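Local coordinates for RahU protein (Pseudomonas aeruginosa PAO1, PDB 6ZC2), which is an aegerolysin that interacts with the membrane sphingolipid ceramide phosphorylethanolamine, at residues A[33-38]-A[125-130]. Sequence-based numbering, arbitrary orientation.
With EDO (1,2-ethanediol), chain K; EDO (1,2-ethanediol), chain E; EDO (1,2-ethanediol), chain C.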
loop_
_atom_site.group_PDB
_atom_site.type_symbol
_atom_site.label_atom_id
_atom_site.label_comp_id
_atom_site.label_asym_id
_atom_site.label_seq_id
_atom_site.Cartn_x
_atom_site.Cartn_y
_atom_site.Cartn_z
ATOM N N TYR A 33 6.113 -5.016 -7.284
ATOM C CA TYR A 33 7.413 -5.669 -7.297
ATOM C C TYR A 33 7.779 -6.164 -5.904
ATOM O O TYR A 33 7.259 -5.689 -4.895
ATOM C CB TYR A 33 8.503 -4.766 -7.872
ATOM C CG TYR A 33 8.905 -3.555 -7.058
ATOM C CD1 TYR A 33 8.220 -2.350 -7.174
ATOM C CD2 TYR A 33 10.021 -3.593 -6.228
ATOM C CE1 TYR A 33 8.629 -1.219 -6.470
ATOM C CE2 TYR A 33 10.445 -2.465 -5.528
ATOM C CZ TYR A 33 9.745 -1.282 -5.655
ATOM O OH TYR A 33 10.155 -0.151 -4.979
ATOM N N ARG A 34 8.706 -7.122 -5.864
ATOM C CA ARG A 34 9.176 -7.703 -4.606
ATOM C C ARG A 34 10.223 -6.766 -4.015
ATOM O O ARG A 34 11.380 -6.763 -4.446
ATOM C CB ARG A 34 9.739 -9.100 -4.850
ATOM C CG ARG A 34 9.980 -9.898 -3.582
ATOM C CD ARG A 34 10.777 -11.177 -3.847
ATOM N NE ARG A 34 10.149 -12.034 -4.851
ATOM C CZ ARG A 34 9.197 -12.926 -4.588
ATOM N NH1 ARG A 34 8.754 -13.082 -3.348
ATOM N NH2 ARG A 34 8.685 -13.660 -5.565
ATOM N N TYR A 35 9.811 -5.956 -3.035
ATOM C CA TYR A 35 10.692 -4.941 -2.459
ATOM C C TYR A 35 11.989 -5.614 -2.008
ATOM O O TYR A 35 11.944 -6.645 -1.334
ATOM C CB TYR A 35 9.965 -4.310 -1.259
ATOM C CG TYR A 35 10.495 -2.957 -0.817
ATOM C CD1 TYR A 35 10.665 -1.920 -1.730
ATOM C CD2 TYR A 35 10.795 -2.707 0.522
ATOM C CE1 TYR A 35 11.151 -0.683 -1.337
ATOM C CE2 TYR A 35 11.281 -1.464 0.929
ATOM C CZ TYR A 35 11.454 -0.455 -0.011
ATOM O OH TYR A 35 11.938 0.785 0.352
ATOM N N THR A 36 13.156 -5.079 -2.400
ATOM C CA THR A 36 13.395 -3.769 -2.995
ATOM C C THR A 36 13.760 -3.810 -4.493
ATOM O O THR A 36 14.246 -2.816 -5.031
ATOM C CB THR A 36 14.594 -3.091 -2.272
ATOM O OG1 THR A 36 15.732 -3.962 -2.323
ATOM C CG2 THR A 36 14.268 -2.791 -0.808
ATOM N N ASN A 37 13.524 -4.943 -5.165
ATOM C CA ASN A 37 13.995 -5.174 -6.537
ATOM C C ASN A 37 12.893 -4.869 -7.555
ATOM O O ASN A 37 12.001 -5.693 -7.788
ATOM C CB ASN A 37 14.487 -6.609 -6.683
ATOM C CG ASN A 37 15.052 -6.886 -8.057
ATOM O OD1 ASN A 37 15.162 -5.984 -8.890
ATOM N ND2 ASN A 37 15.423 -8.134 -8.303
ATOM N N LYS A 38 12.992 -3.704 -8.205
ATOM C CA LYS A 38 11.970 -3.274 -9.160
ATOM C C LYS A 38 11.874 -4.170 -10.395
ATOM O O LYS A 38 10.843 -4.138 -11.081
ATOM C CB LYS A 38 12.194 -1.810 -9.552
ATOM C CG LYS A 38 12.024 -0.851 -8.379
ATOM C CD LYS A 38 12.398 0.587 -8.717
ATOM C CE LYS A 38 12.426 1.441 -7.449
ATOM N NZ LYS A 38 12.972 2.804 -7.695
ATOM N N ILE A 125 7.002 8.672 -3.874
ATOM C CA ILE A 125 6.432 8.696 -2.530
ATOM C C ILE A 125 7.405 8.078 -1.537
ATOM O O ILE A 125 7.595 8.591 -0.427
ATOM C CB ILE A 125 5.062 7.989 -2.502
ATOM C CG1 ILE A 125 4.014 8.798 -3.273
ATOM C CG2 ILE A 125 4.619 7.756 -1.061
ATOM C CD1 ILE A 125 2.709 8.048 -3.520
ATOM N N GLY A 126 8.023 6.958 -1.912
ATOM C CA GLY A 126 8.952 6.281 -1.025
ATOM C C GLY A 126 8.241 5.389 -0.017
ATOM O O GLY A 126 7.147 4.878 -0.260
ATOM N N GLU A 127 8.887 5.201 1.138
ATOM C CA GLU A 127 8.388 4.291 2.166
ATOM C C GLU A 127 7.307 4.956 3.012
ATOM O O GLU A 127 7.511 6.045 3.559
ATOM C CB GLU A 127 9.535 3.835 3.077
ATOM C CG GLU A 127 10.570 2.970 2.374
ATOM C CD GLU A 127 11.610 2.357 3.305
ATOM O OE1 GLU A 127 11.750 2.818 4.459
ATOM O OE2 GLU A 127 12.300 1.408 2.873
ATOM N N VAL A 128 6.166 4.280 3.134
ATOM C CA VAL A 128 5.059 4.690 3.992
ATOM C C VAL A 128 4.747 3.519 4.913
ATOM O O VAL A 128 4.632 2.381 4.448
ATOM C CB VAL A 128 3.808 5.036 3.158
ATOM C CG1 VAL A 128 2.607 5.324 4.064
ATOM C CG2 VAL A 128 4.082 6.206 2.231
ATOM N N THR A 129 4.605 3.783 6.209
ATOM C CA THR A 129 4.209 2.750 7.162
ATOM C C THR A 129 2.707 2.839 7.420
ATOM O O THR A 129 2.173 3.933 7.621
ATOM C CB THR A 129 4.992 2.884 8.474
ATOM O OG1 THR A 129 6.394 2.756 8.206
ATOM C CG2 THR A 129 4.584 1.804 9.468
ATOM N N LEU A 130 2.026 1.690 7.386
ATOM C CA LEU A 130 0.583 1.586 7.603
ATOM C C LEU A 130 0.361 0.707 8.832
ATOM O O LEU A 130 0.589 -0.506 8.781
ATOM C CB LEU A 130 -0.097 0.976 6.370
ATOM C CG LEU A 130 -1.593 0.683 6.479
ATOM C CD1 LEU A 130 -2.395 1.958 6.728
ATOM C CD2 LEU A 130 -2.083 -0.033 5.226
HETATM C C1 EDO K . 14.420 1.318 -3.471
HETATM O O1 EDO K . 15.083 0.226 -2.820
HETATM C C2 EDO K . 13.007 0.931 -3.895
HETATM O O2 EDO K . 12.972 -0.377 -4.482
HETATM C C1 EDO E . 9.559 8.318 2.334
HETATM O O1 EDO E . 9.253 8.050 3.711
HETATM C C2 EDO E . 11.044 8.073 2.061
HETATM O O2 EDO E . 11.289 6.695 1.739
HETATM C C1 EDO C . 4.546 -8.072 -2.577
HETATM O O1 EDO C . 5.878 -8.562 -2.792
HETATM C C2 EDO C . 4.290 -6.925 -3.541
HETATM O O2 EDO C . 5.163 -5.833 -3.245
#
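On the outer surface of the six-stranded sheet of this aegerolysin, Tyr35, in the turn that follows strand 29-34, reaches across two intervening strands, 58-63 and 6-13, to Glu127 on strand 126-134. The whole contact is one side-chain hydrogen bond: Tyr35 OH donates to Glu127 OE2 over 2.6 Å, meeting the anti lone pair, turned away from the other carboxylate oxygen. OE2 lies at the edge of the phenol ring and in its plane, while ring and carboxylate planes are 60° apart. Tyr35 CG stands anti to the backbone N (chi1 -161°), which places the phenol hydroxyl within reach of the acid, and the extended Glu127 chain brings the carboxylate to meet it. Around this bond Tyr35 touches Trp6 and Ala8 of strand 6-13 and stacks with Trp59 of strand 58-63, which Glu127 also touches. Thr36 CG2 sits over the centre of one face of the Tyr35 ring, 3.5 Å above it, after a cis Tyr35-Thr36 peptide bond. Of the ethanediols, probably from the crystallisation liquor, one (chain K) joins Tyr33 to the turn: its O2 is hydrogen-bonded to Tyr33 OH (2.9 Å) and gives a weak bond to Thr36 O. A second (chain E) pairs with the Glu127 backbone, its O2 accepting from Glu127 N at 2.9 Å and its O1 donating to Glu127 O at 2.7 Å. The arrangement is a tyrosine-to-glutamate hydrogen bond between a strand-end turn and a strand three places along the sheet, on the surface of the aegerolysin beta-sandwich.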